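Local coordinates for foldase protein PrsA (Streptococcus pneumoniae, PDB 5TVL) that probably assists the folding of secreted proteins outside the cell membrane, as a lipoprotein foldase of the peptidyl-prolyl cis-trans isomerase class, at residues 27-30 against 31-34; 34-37 against 38-42; 102-106 against 107-111; 92-95 against 96-100; 125-129 against 130-134. All coordinates share one frame; numbering follows the deposited sequence.

Interaction 1. Residues 27-30 against 31-34; sequences AQQV and LLNM
Ala27 to Val30 and Leu31 to Met34 are consecutive turns of the helix spanning residues 25-44, joined by four i to i+4 backbone hydrogen bonds that run from Leu31 N to Ala27 O through to Met34 N to Val30 O, the last at 2.9 Å. On one flank Gln29 reaches forward along the helix. Its CG lies anti to the backbone N (chi1 -164°) and the chain then bends at chi2, which carries NE2 over to Asn33, where it gives OD1 a weak hydrogen bond of 3.4 Å. The two amide planes stand 73° apart, and the bond is bent, with 141° at the hydrogen. The same Gln29 NE2 also touches Leu32 CD2 at 3.5 Å. On another flank Val30 CG1 meets Met34 SD at 4.1 Å, an apolar contact. Leu32 packs on Ile268 and Phe269 of the helix 266-270, whereas Leu31 meets Phe17 of the second subunit and Val30 meets Asn24 of that subunit. The chemistry is thus divided: the backbone bonds hold the two turns together, the long, bent hydrogen bond between the two side-chain amides probably adds little to them, and the apolar branches serve both the fold and the subunit interface.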
loop_
_atom_site.group_PDB
_atom_site.type_symbol
_atom_site.label_atom_id
_atom_site.label_comp_id
_atom_site.label_asym_id
_atom_site.label_seq_id
_atom_site.Cartn_x
_atom_site.Cartn_y
_atom_site.Cartn_z
ATOM N N ALA A 27 27.656 1.687 -4.178
ATOM C CA ALA A 27 28.592 2.187 -3.168
ATOM C C ALA A 27 28.207 3.572 -2.632
ATOM O O ALA A 27 28.395 3.858 -1.450
ATOM C CB ALA A 27 30.005 2.219 -3.731
ATOM N N GLN A 28 27.670 4.426 -3.497
ATOM C CA GLN A 28 27.179 5.735 -3.065
ATOM C C GLN A 28 25.987 5.619 -2.103
ATOM O O GLN A 28 25.835 6.443 -1.203
ATOM C CB GLN A 28 26.817 6.598 -4.273
ATOM C CG GLN A 28 28.025 6.989 -5.115
ATOM C CD GLN A 28 27.658 7.636 -6.435
ATOM O OE1 GLN A 28 26.488 7.692 -6.817
ATOM N NE2 GLN A 28 28.666 8.129 -7.144
ATOM N N GLN A 29 25.159 4.593 -2.306
ATOM C CA GLN A 29 24.050 4.268 -1.399
ATOM C C GLN A 29 24.553 3.796 -0.023
ATOM O O GLN A 29 23.913 4.060 0.997
ATOM C CB GLN A 29 23.144 3.197 -2.034
ATOM C CG GLN A 29 21.770 3.033 -1.386
ATOM C CD GLN A 29 20.854 4.247 -1.561
ATOM O OE1 GLN A 29 20.837 4.889 -2.616
ATOM N NE2 GLN A 29 20.080 4.558 -0.522
ATOM N N VAL A 30 25.686 3.094 -0.003
ATOM C CA VAL A 30 26.301 2.635 1.248
ATOM C C VAL A 30 26.779 3.802 2.123
ATOM O O VAL A 30 26.606 3.754 3.341
ATOM C CB VAL A 30 27.443 1.621 0.982
ATOM C CG1 VAL A 30 28.282 1.360 2.229
ATOM C CG2 VAL A 30 26.856 0.312 0.468
ATOM N N LEU A 31 27.372 4.834 1.521
ATOM C CA LEU A 31 27.775 6.027 2.281
ATOM C C LEU A 31 26.555 6.795 2.786
ATOM O O LEU A 31 26.571 7.327 3.902
ATOM C CB LEU A 31 28.649 6.966 1.449
ATOM C CG LEU A 31 29.305 8.117 2.230
ATOM C CD1 LEU A 31 30.427 7.605 3.121
ATOM C CD2 LEU A 31 29.827 9.179 1.278
ATOM N N LEU A 32 25.517 6.861 1.952
ATOM C CA LEU A 32 24.251 7.481 2.328
ATOM C C LEU A 32 23.621 6.764 3.518
ATOM O O LEU A 32 23.127 7.413 4.438
ATOM C CB LEU A 32 23.282 7.474 1.146
ATOM C CG LEU A 32 21.916 8.143 1.341
ATOM C CD1 LEU A 32 22.093 9.631 1.612
ATOM C CD2 LEU A 32 21.027 7.908 0.123
ATOM N N ASN A 33 23.652 5.435 3.495
ATOM C CA ASN A 33 23.087 4.624 4.577
ATOM C C ASN A 33 23.907 4.652 5.857
ATOM O O ASN A 33 23.343 4.558 6.946
ATOM C CB ASN A 33 22.892 3.181 4.113
ATOM C CG ASN A 33 21.792 3.052 3.086
ATOM O OD1 ASN A 33 21.179 4.043 2.680
ATOM N ND2 ASN A 33 21.532 1.828 2.660
ATOM N N MET A 34 25.227 4.762 5.724
ATOM C CA MET A 34 26.111 4.996 6.873
ATOM C C MET A 34 25.857 6.363 7.506
ATOM O O MET A 34 25.945 6.502 8.725
ATOM C CB MET A 34 27.589 4.889 6.470
ATOM C CG MET A 34 28.084 3.472 6.219
ATOM S SD MET A 34 29.723 3.456 5.456
ATOM C CE MET A 34 30.743 3.962 6.841
#

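Interaction 2. Residues 34-37 against 38-42; sequences MTIQ and KVFEK
The Phe40 ring has the carbonyl oxygen of Ile36 at its edge, near the ring plane, 3.4 Å from CD1, and the same edge atom meets the Ile36 side chain, with CG2 3.9 Å from Phe40 CD1. This is an i to i+4 pair on the helix 25-44, the two side chains lying next to each other and pointing the same way. Ile36 CG2 stands anti to the backbone N, and this branch, not CG1, does the touching. Beyond the two turns, Phe40 packs on Ala95 of the helix 79-102 and on Glu252 of the helix 242-255, while Ile36 meets Ile249 of the latter; the pair therefore faces into the helical bundle. Thr35 and Val39 make a second i to i+4 pair, in which Val39 CG2 rests 3.5 Å from Thr35 O. The hydroxyl of Thr35 is hydrogen-bonded to Leu31 O one turn back. Lys38 packs on Val11 of the second subunit, whereas Glu41, on a different side, forms a salt bridge through OE1 with Arg87 of the helix 79-102. Four backbone bonds tie the turns together; in that from Phe40 N to Ile36 O, 3.0 Å long, the donor sits nearly along the C=O axis.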
loop_
_atom_site.group_PDB
_atom_site.type_symbol
_atom_site.label_atom_id
_atom_site.label_comp_id
_atom_site.label_asym_id
_atom_site.label_seq_id
_atom_site.Cartn_x
_atom_site.Cartn_y
_atom_site.Cartn_z
ATOM N N MET A 34 25.227 4.762 5.724
ATOM C CA MET A 34 26.111 4.996 6.873
ATOM C C MET A 34 25.857 6.363 7.506
ATOM O O MET A 34 25.945 6.502 8.725
ATOM C CB MET A 34 27.589 4.889 6.470
ATOM C CG MET A 34 28.084 3.472 6.219
ATOM S SD MET A 34 29.723 3.456 5.456
ATOM C CE MET A 34 30.743 3.962 6.841
ATOM N N THR A 35 25.553 7.364 6.677
ATOM C CA THR A 35 25.226 8.712 7.160
ATOM C C THR A 35 23.900 8.751 7.919
ATOM O O THR A 35 23.818 9.330 9.004
ATOM C CB THR A 35 25.183 9.725 6.001
ATOM O OG1 THR A 35 26.429 9.681 5.296
ATOM C CG2 THR A 35 24.958 11.139 6.517
ATOM N N ILE A 36 22.876 8.132 7.339
ATOM C CA ILE A 36 21.565 8.003 7.980
ATOM C C ILE A 36 21.705 7.274 9.323
ATOM O O ILE A 36 21.149 7.728 10.325
ATOM C CB ILE A 36 20.540 7.293 7.052
ATOM C CG1 ILE A 36 20.179 8.210 5.875
ATOM C CG2 ILE A 36 19.274 6.900 7.811
ATOM C CD1 ILE A 36 19.526 7.499 4.710
ATOM N N GLN A 37 22.460 6.173 9.347
ATOM C CA GLN A 37 22.683 5.416 10.586
ATOM C C GLN A 37 23.256 6.271 11.709
ATOM O O GLN A 37 22.754 6.221 12.830
ATOM C CB GLN A 37 23.605 4.215 10.357
ATOM C CG GLN A 37 24.113 3.581 11.650
ATOM C CD GLN A 37 24.630 2.176 11.471
ATOM O OE1 GLN A 37 24.383 1.312 12.312
ATOM N NE2 GLN A 37 25.357 1.936 10.385
ATOM N N LYS A 38 24.314 7.026 11.407
ATOM C CA LYS A 38 25.003 7.852 12.418
ATOM C C LYS A 38 24.131 8.969 13.005
ATOM O O LYS A 38 24.166 9.214 14.215
ATOM C CB LYS A 38 26.298 8.459 11.858
ATOM C CG LYS A 38 27.490 7.516 11.888
ATOM C CD LYS A 38 28.787 8.271 11.649
ATOM C CE LYS A 38 29.990 7.342 11.684
ATOM N NZ LYS A 38 30.314 6.870 13.058
ATOM N N VAL A 39 23.361 9.635 12.149
ATOM C CA VAL A 39 22.486 10.726 12.583
ATOM C C VAL A 39 21.322 10.193 13.429
ATOM O O VAL A 39 21.018 10.754 14.484
ATOM C CB VAL A 39 21.966 11.554 11.378
ATOM C CG1 VAL A 39 20.909 12.564 11.810
ATOM C CG2 VAL A 39 23.122 12.271 10.692
ATOM N N PHE A 40 20.682 9.121 12.963
ATOM C CA PHE A 40 19.534 8.536 13.670
ATOM C C PHE A 40 19.923 7.812 14.959
ATOM O O PHE A 40 19.094 7.686 15.864
ATOM C CB PHE A 40 18.697 7.631 12.749
ATOM C CG PHE A 40 17.687 8.388 11.927
ATOM C CD1 PHE A 40 18.075 9.082 10.783
ATOM C CD2 PHE A 40 16.348 8.436 12.313
ATOM C CE1 PHE A 40 17.146 9.791 10.032
ATOM C CE2 PHE A 40 15.418 9.146 11.568
ATOM C CZ PHE A 40 15.815 9.824 10.428
ATOM N N GLU A 41 21.173 7.359 15.052
ATOM C CA GLU A 41 21.708 6.819 16.305
ATOM C C GLU A 41 21.937 7.929 17.336
ATOM O O GLU A 41 21.584 7.773 18.504
ATOM C CB GLU A 41 23.014 6.060 16.056
ATOM C CG GLU A 41 23.498 5.226 17.234
ATOM C CD GLU A 41 22.513 4.138 17.628
ATOM O OE1 GLU A 41 21.963 3.468 16.723
ATOM O OE2 GLU A 41 22.289 3.957 18.843
ATOM N N LYS A 42 22.528 9.041 16.899
ATOM C CA LYS A 42 22.798 10.190 17.775
ATOM C C LYS A 42 21.508 10.748 18.383
ATOM O O LYS A 42 21.456 11.033 19.577
ATOM C CB LYS A 42 23.537 11.297 17.004
ATOM C CG LYS A 42 24.186 12.371 17.870
ATOM C CD LYS A 42 25.469 11.874 18.525
ATOM C CE LYS A 42 25.998 12.851 19.569
ATOM N NZ LYS A 42 26.525 14.108 18.968
#

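Interaction 3. Residues 102-106 against 107-111; sequences AELTD and EAYKK
The chain leaves an irregular link at Leu104 and Thr105 and enters the helix 106-115, with Thr105, in an extended backbone conformation (psi 170°), as its N-cap. Two backbone bonds mark the first turn: Lys110 N to Asp106 O at 2.7 Å, and a weaker one from Tyr109 N to Thr105 O at 3.3 Å. Thr105 OG1 caps the turn by accepting from Ala108 N at 3.2 Å. Its chi1 of 60° places the hydroxyl between the backbone N and the carbonyl carbon, turned to the N-H groups at the start of the helix, and the same oxygen lies 3.5 Å from the methyl CB of Ala108. The cap thus engages an amide in the first turn, where N-H groups have no carbonyl of a preceding turn to bind.

One residue before the cap, Leu104 closes over the start of the helix from another side. Its chain crosses that of Tyr109 at a slant, and both residues also pack on the helix 227-239, Leu104 on Ile234 and Tyr109 on Lys231. The tyrosine ring makes a cation-pi contact with Lys227 as well. Asp106 O, already bound by Lys110 N, is hydrogen-bonded to Gln74 NE2 of the fourth subunit. Leu104 makes its closest contact through one methyl: CD1 lies 3.8 Å from Tyr109 CE2 and 3.5 Å from Tyr109 OH.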
loop_
_atom_site.group_PDB
_atom_site.type_symbol
_atom_site.label_atom_id
_atom_site.label_comp_id
_atom_site.label_asym_id
_atom_site.label_seq_id
_atom_site.Cartn_x
_atom_site.Cartn_y
_atom_site.Cartn_z
ATOM N N ALA A 102 2.926 14.462 16.253
ATOM C CA ALA A 102 3.044 15.918 16.424
ATOM C C ALA A 102 2.265 16.731 15.383
ATOM O O ALA A 102 1.839 17.847 15.673
ATOM C CB ALA A 102 4.510 16.330 16.409
ATOM N N GLU A 103 2.096 16.178 14.181
ATOM C CA GLU A 103 1.364 16.844 13.089
ATOM C C GLU A 103 -0.131 16.479 13.004
ATOM O O GLU A 103 -0.829 16.976 12.114
ATOM C CB GLU A 103 2.061 16.572 11.744
ATOM C CG GLU A 103 3.395 17.296 11.597
ATOM C CD GLU A 103 4.145 16.961 10.315
ATOM O OE1 GLU A 103 3.605 16.223 9.460
ATOM O OE2 GLU A 103 5.286 17.447 10.161
ATOM N N LEU A 104 -0.624 15.630 13.912
ATOM C CA LEU A 104 -2.059 15.318 13.978
ATOM C C LEU A 104 -2.867 16.592 14.219
ATOM O O LEU A 104 -2.654 17.285 15.218
ATOM C CB LEU A 104 -2.378 14.317 15.098
ATOM C CG LEU A 104 -2.020 12.843 14.911
ATOM C CD1 LEU A 104 -2.238 12.096 16.217
ATOM C CD2 LEU A 104 -2.822 12.204 13.789
ATOM N N THR A 105 -3.770 16.897 13.288
ATOM C CA THR A 105 -4.716 17.999 13.429
ATOM C C THR A 105 -6.082 17.451 13.833
ATOM O O THR A 105 -6.313 16.238 13.806
ATOM C CB THR A 105 -4.864 18.789 12.111
ATOM O OG1 THR A 105 -5.344 17.920 11.076
ATOM C CG2 THR A 105 -3.529 19.391 11.690
ATOM N N ASP A 106 -6.979 18.359 14.204
ATOM C CA ASP A 106 -8.355 18.001 14.548
ATOM C C ASP A 106 -9.138 17.580 13.298
ATOM O O ASP A 106 -9.936 16.645 13.354
ATOM C CB ASP A 106 -9.051 19.156 15.281
ATOM C CG ASP A 106 -8.394 19.482 16.621
ATOM O OD1 ASP A 106 -7.149 19.579 16.661
ATOM O OD2 ASP A 106 -9.118 19.641 17.631
ATOM N N GLU A 107 -8.894 18.261 12.176
ATOM C CA GLU A 107 -9.471 17.879 10.874
ATOM C C GLU A 107 -9.093 16.466 10.406
ATOM O O GLU A 107 -9.912 15.779 9.791
ATOM C CB GLU A 107 -9.082 18.893 9.788
ATOM C CG GLU A 107 -9.889 20.178 9.829
ATOM C CD GLU A 107 -11.358 19.968 9.488
ATOM O OE1 GLU A 107 -11.656 19.270 8.493
ATOM O OE2 GLU A 107 -12.219 20.497 10.221
ATOM N N ALA A 108 -7.859 16.045 10.682
ATOM C CA ALA A 108 -7.431 14.672 10.402
ATOM C C ALA A 108 -8.242 13.685 11.239
ATOM O O ALA A 108 -8.763 12.699 10.714
ATOM C CB ALA A 108 -5.943 14.505 10.681
ATOM N N TYR A 109 -8.344 13.967 12.536
ATOM C CA TYR A 109 -9.172 13.175 13.456
ATOM C C TYR A 109 -10.651 13.184 13.069
ATOM O O TYR A 109 -11.323 12.158 13.180
ATOM C CB TYR A 109 -9.035 13.675 14.900
ATOM C CG TYR A 109 -7.952 13.006 15.722
ATOM C CD1 TYR A 109 -8.066 11.666 16.102
ATOM C CD2 TYR A 109 -6.836 13.722 16.164
ATOM C CE1 TYR A 109 -7.090 11.054 16.877
ATOM C CE2 TYR A 109 -5.854 13.118 16.938
ATOM C CZ TYR A 109 -5.985 11.785 17.294
ATOM O OH TYR A 109 -5.014 11.186 18.064
ATOM N N LYS A 110 -11.143 14.342 12.632
ATOM C CA LYS A 110 -12.551 14.521 12.256
ATOM C C LYS A 110 -12.903 13.724 11.006
ATOM O O LYS A 110 -13.930 13.044 10.964
ATOM C CB LYS A 110 -12.846 16.005 12.023
ATOM C CG LYS A 110 -14.307 16.349 11.795
ATOM C CD LYS A 110 -14.495 17.857 11.784
ATOM C CE LYS A 110 -15.922 18.242 11.433
ATOM N NZ LYS A 110 -16.043 19.698 11.150
ATOM N N LYS A 111 -12.042 13.832 9.995
ATOM C CA LYS A 111 -12.183 13.098 8.734
ATOM C C LYS A 111 -12.132 11.591 8.969
ATOM O O LYS A 111 -12.930 10.846 8.403
ATOM C CB LYS A 111 -11.082 13.530 7.755
ATOM C CG LYS A 111 -11.219 12.990 6.338
ATOM C CD LYS A 111 -10.436 13.850 5.352
ATOM C CE LYS A 111 -10.428 13.260 3.950
ATOM N NZ LYS A 111 -9.448 12.147 3.803
#

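Interaction 4. Residues 92-95 against 96-100; sequences VELA and VKKVA
Leu94 and Lys98 come together through different first torsions: CG of Leu94 stands anti to the backbone N (chi1 -176°), whereas CG of Lys98 stands anti to the carbonyl carbon (chi1 -72°) and the rest of the lysine chain is extended. The two side chains then lie alongside each other, pointing the same way, and Leu94 CD2 touches Lys98 CE at 4.1 Å. Only the aliphatic part of the lysine takes part in this contact; its ammonium group, NZ, forms a salt bridge with Glu47 OE1.

Val96 uses CG2, the branch beside its backbone N, to reach back to the preceding turn, where it lies 3.3 Å from Val92 O and 4.3 Å from Val92 CG1. These i to i+4 pairs belong to the helix 79-102, which here runs between other helices of the bundle. Leu94 and Ala95 pack on Tyr44 of the helix 25-44, and Val96 on Phe244 and Val245 of the helix 242-255. On a further flank, Lys97 and Ala100 meet Leu235 of the helix 227-239.

The backbone bonds between the two turns are uneven. Val96 N reaches Val92 O at 2.8 Å and Lys97 N reaches Glu93 O at 3.0 Å, but the next two are weak, Lys98 N to Leu94 O and Val99 N to Ala95 O, the latter at 3.4 Å. Val99 CG2 lies beyond the oxygen end of this last carbonyl, 3.7 Å from Ala95 O.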
loop_
_atom_site.group_PDB
_atom_site.type_symbol
_atom_site.label_atom_id
_atom_site.label_comp_id
_atom_site.label_asym_id
_atom_site.label_seq_id
_atom_site.Cartn_x
_atom_site.Cartn_y
_atom_site.Cartn_z
ATOM N N VAL A 92 14.361 4.993 12.448
ATOM C CA VAL A 92 13.675 5.840 11.467
ATOM C C VAL A 92 12.158 5.821 11.712
ATOM O O VAL A 92 11.542 6.880 11.879
ATOM C CB VAL A 92 14.022 5.426 10.011
ATOM C CG1 VAL A 92 13.119 6.119 8.993
ATOM C CG2 VAL A 92 15.486 5.736 9.712
ATOM N N GLU A 93 11.565 4.628 11.741
ATOM C CA GLU A 93 10.117 4.506 11.940
ATOM C C GLU A 93 9.673 5.031 13.314
ATOM O O GLU A 93 8.565 5.543 13.450
ATOM C CB GLU A 93 9.644 3.063 11.708
ATOM C CG GLU A 93 10.000 2.068 12.805
ATOM C CD GLU A 93 9.786 0.621 12.392
ATOM O OE1 GLU A 93 10.205 0.239 11.276
ATOM O OE2 GLU A 93 9.212 -0.147 13.195
ATOM N N LEU A 94 10.547 4.910 14.313
ATOM C CA LEU A 94 10.355 5.551 15.623
ATOM C C LEU A 94 10.265 7.074 15.485
ATOM O O LEU A 94 9.346 7.691 16.024
ATOM C CB LEU A 94 11.491 5.151 16.577
ATOM C CG LEU A 94 11.532 5.594 18.047
ATOM C CD1 LEU A 94 12.381 4.612 18.852
ATOM C CD2 LEU A 94 12.063 7.014 18.226
ATOM N N ALA A 95 11.208 7.667 14.758
ATOM C CA ALA A 95 11.203 9.112 14.488
ATOM C C ALA A 95 9.988 9.571 13.667
ATOM O O ALA A 95 9.442 10.648 13.915
ATOM C CB ALA A 95 12.488 9.521 13.785
ATOM N N VAL A 96 9.577 8.754 12.695
ATOM C CA VAL A 96 8.417 9.054 11.836
ATOM C C VAL A 96 7.093 9.020 12.623
ATOM O O VAL A 96 6.176 9.797 12.329
ATOM C CB VAL A 96 8.372 8.106 10.600
ATOM C CG1 VAL A 96 7.066 8.232 9.822
ATOM C CG2 VAL A 96 9.553 8.383 9.671
ATOM N N LYS A 97 7.000 8.138 13.618
ATOM C CA LYS A 97 5.824 8.084 14.500
ATOM C C LYS A 97 5.673 9.353 15.348
ATOM O O LYS A 97 4.555 9.810 15.558
ATOM C CB LYS A 97 5.882 6.846 15.404
ATOM C CG LYS A 97 4.588 6.514 16.141
ATOM C CD LYS A 97 4.793 5.327 17.075
ATOM C CE LYS A 97 3.573 5.032 17.934
ATOM N NZ LYS A 97 2.528 4.268 17.206
ATOM N N LYS A 98 6.785 9.915 15.827
ATOM C CA LYS A 98 6.757 11.151 16.638
ATOM C C LYS A 98 6.251 12.367 15.865
ATOM O O LYS A 98 5.420 13.125 16.377
ATOM C CB LYS A 98 8.145 11.493 17.193
ATOM C CG LYS A 98 8.627 10.579 18.300
ATOM C CD LYS A 98 9.806 11.199 19.026
ATOM C CE LYS A 98 10.371 10.265 20.083
ATOM N NZ LYS A 98 11.533 10.869 20.795
ATOM N N VAL A 99 6.770 12.560 14.652
ATOM C CA VAL A 99 6.402 13.719 13.829
ATOM C C VAL A 99 4.960 13.575 13.321
ATOM O O VAL A 99 4.229 14.567 13.244
ATOM C CB VAL A 99 7.402 13.953 12.664
ATOM C CG1 VAL A 99 6.962 15.124 11.788
ATOM C CG2 VAL A 99 8.802 14.213 13.208
ATOM N N ALA A 100 4.555 12.346 12.994
ATOM C CA ALA A 100 3.166 12.059 12.616
ATOM C C ALA A 100 2.200 12.361 13.763
ATOM O O ALA A 100 1.154 12.963 13.541
ATOM C CB ALA A 100 3.023 10.610 12.171
#

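Interaction 5. Residues 125-129 against 130-134; sequences IRLNN and EDKAK
A strand-to-helix turn of the PpiC-type (parvulin-like) isomerase domain joins the end of the strand 120-127 to the helix 130-139, with Asn129 as the N-cap. The cap bond runs from Asp131 N to Asn129 OD1 at 3.1 Å, and it is not well directed: the angle at the hydrogen is 141°, and the donor lies above the plane of the side-chain carbonyl, 52° out of it and not on a lone pair. With its CG opposite the backbone N (chi1 -161°), Asn129 turns its amide oxygen to the start of the helix. The backbone carbonyl of the same residue takes a second bond, a weak one from Ala133 N to Asn129 O at 3.4 Å, so Asn129 holds the first turn by both its side chain and its main chain.

Apolar contacts close the turn from the strand side. Leu127 projects toward the helix and divides its two methyls: CD1 lies 3.8 Å from Ala133 CB, while CD2 lies 3.8 Å from Lys132 CD. The lysine chain is extended and crosses the leucine at about a right angle, offering its methylene groups. Nearer the cap, Asn129 CB touches Lys132 CB, also at 3.8 Å.

The backbones of Leu127 and Ile125 are hydrogen-bonded to those of Tyr208 and Ile210 in the neighbouring strand 207-216. Asn128 OD1 is hydrogen-bonded to Thr156 OG1. Ile125 packs on Phe147 and Leu150 of the helix 147-154, and Ala133 meets Val195 in a loop.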
loop_
_atom_site.group_PDB
_atom_site.type_symbol
_atom_site.label_atom_id
_atom_site.label_comp_id
_atom_site.label_asym_id
_atom_site.label_seq_id
_atom_site.Cartn_x
_atom_site.Cartn_y
_atom_site.Cartn_z
ATOM N N ILE A 125 -18.053 -17.015 4.991
ATOM C CA ILE A 125 -17.795 -18.314 4.353
ATOM C C ILE A 125 -16.993 -18.076 3.064
ATOM O O ILE A 125 -17.562 -17.680 2.044
ATOM C CB ILE A 125 -19.108 -19.080 4.030
ATOM C CG1 ILE A 125 -19.998 -19.183 5.275
ATOM C CG2 ILE A 125 -18.805 -20.476 3.485
ATOM C CD1 ILE A 125 -21.331 -19.862 5.043
ATOM N N ARG A 126 -15.682 -18.311 3.120
ATOM C CA ARG A 126 -14.814 -18.206 1.937
ATOM C C ARG A 126 -14.880 -19.495 1.107
ATOM O O ARG A 126 -14.916 -20.595 1.663
ATOM C CB ARG A 126 -13.370 -17.911 2.346
ATOM C CG ARG A 126 -12.487 -17.442 1.200
ATOM C CD ARG A 126 -11.103 -17.040 1.689
ATOM N NE ARG A 126 -10.319 -18.187 2.146
ATOM C CZ ARG A 126 -9.081 -18.122 2.638
ATOM N NH1 ARG A 126 -8.447 -16.954 2.752
ATOM N NH2 ARG A 126 -8.467 -19.238 3.025
ATOM N N LEU A 127 -14.891 -19.348 -0.218
ATOM C CA LEU A 127 -15.037 -20.469 -1.155
ATOM C C LEU A 127 -14.095 -20.314 -2.353
ATOM O O LEU A 127 -13.770 -19.194 -2.758
ATOM C CB LEU A 127 -16.485 -20.549 -1.639
ATOM C CG LEU A 127 -17.495 -21.088 -0.613
ATOM C CD1 LEU A 127 -18.710 -20.177 -0.485
ATOM C CD2 LEU A 127 -17.908 -22.517 -0.939
ATOM N N ASN A 128 -13.666 -21.446 -2.911
ATOM C CA ASN A 128 -12.762 -21.467 -4.067
ATOM C C ASN A 128 -13.520 -21.410 -5.387
ATOM O O ASN A 128 -13.125 -20.680 -6.289
ATOM C CB ASN A 128 -11.865 -22.711 -4.033
ATOM C CG ASN A 128 -10.894 -22.694 -2.866
ATOM O OD1 ASN A 128 -11.205 -22.171 -1.796
ATOM N ND2 ASN A 128 -9.707 -23.259 -3.068
ATOM N N ASN A 129 -14.601 -22.181 -5.494
ATOM C CA ASN A 129 -15.409 -22.256 -6.713
ATOM C C ASN A 129 -16.534 -21.220 -6.665
ATOM O O ASN A 129 -17.082 -20.950 -5.594
ATOM C CB ASN A 129 -15.993 -23.670 -6.850
ATOM C CG ASN A 129 -16.448 -23.998 -8.267
ATOM O OD1 ASN A 129 -16.830 -23.118 -9.042
ATOM N ND2 ASN A 129 -16.417 -25.282 -8.608
ATOM N N GLU A 130 -16.875 -20.649 -7.822
ATOM C CA GLU A 130 -18.019 -19.734 -7.927
ATOM C C GLU A 130 -19.353 -20.481 -7.897
ATOM O O GLU A 130 -20.288 -20.039 -7.223
ATOM C CB GLU A 130 -17.950 -18.872 -9.193
ATOM C CG GLU A 130 -19.132 -17.912 -9.321
ATOM C CD GLU A 130 -18.830 -16.689 -10.160
ATOM O OE1 GLU A 130 -18.313 -16.853 -11.283
ATOM O OE2 GLU A 130 -19.124 -15.565 -9.698
ATOM N N ASP A 131 -19.447 -21.588 -8.638
ATOM C CA ASP A 131 -20.677 -22.399 -8.677
ATOM C C ASP A 131 -21.028 -23.018 -7.320
ATOM O O ASP A 131 -22.210 -23.158 -6.998
ATOM C CB ASP A 131 -20.590 -23.502 -9.748
ATOM C CG ASP A 131 -20.726 -22.968 -11.175
ATOM O OD1 ASP A 131 -21.137 -21.801 -11.376
ATOM O OD2 ASP A 131 -20.426 -23.739 -12.109
ATOM N N LYS A 132 -20.013 -23.385 -6.535
ATOM C CA LYS A 132 -20.228 -23.866 -5.163
ATOM C C LYS A 132 -20.699 -22.744 -4.225
ATOM O O LYS A 132 -21.475 -22.999 -3.301
ATOM C CB LYS A 132 -18.964 -24.528 -4.601
ATOM C CG LYS A 132 -19.226 -25.424 -3.399
ATOM C CD LYS A 132 -17.936 -25.844 -2.719
ATOM C CE LYS A 132 -18.223 -26.620 -1.444
ATOM N NZ LYS A 132 -16.976 -26.986 -0.717
ATOM N N ALA A 133 -20.224 -21.517 -4.453
ATOM C CA ALA A 133 -20.679 -20.343 -3.693
ATOM C C ALA A 133 -22.136 -19.978 -3.987
ATOM O O ALA A 133 -22.855 -19.552 -3.083
ATOM C CB ALA A 133 -19.775 -19.149 -3.957
ATOM N N LYS A 134 -22.559 -20.136 -5.242
ATOM C CA LYS A 134 -23.971 -19.972 -5.620
ATOM C C LYS A 134 -24.875 -21.036 -4.982
ATOM O O LYS A 134 -26.031 -20.752 -4.646
ATOM C CB LYS A 134 -24.132 -19.998 -7.145
ATOM C CG LYS A 134 -23.534 -18.787 -7.850
ATOM C CD LYS A 134 -23.932 -18.730 -9.319
ATOM C CE LYS A 134 -23.602 -17.379 -9.938
ATOM N NZ LYS A 134 -24.247 -17.197 -11.270
#

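In the fold
Interactions 1 and 2 are successive parts of the helix 25-44, sharing Met34, with centres about 11 Å apart, and both border the second subunit. Interaction 4 lies on the helix 79-102 beside interaction 2, about 15 Å away between centres, and the two touch where Phe40 CE2 meets Val92 CA at 3.7 Å. Interaction 3 follows directly in the chain, about 16 Å from interaction 4 between centres, at the passage to the helix 106-115; like interaction 1, it borders the third subunit. Interaction 5 stands apart in the PpiC-type isomerase domain, about 42 Å from interaction 3 and about 51 Å from interaction 1 between centres, across the chain's centre from interactions 1, 2 and 4.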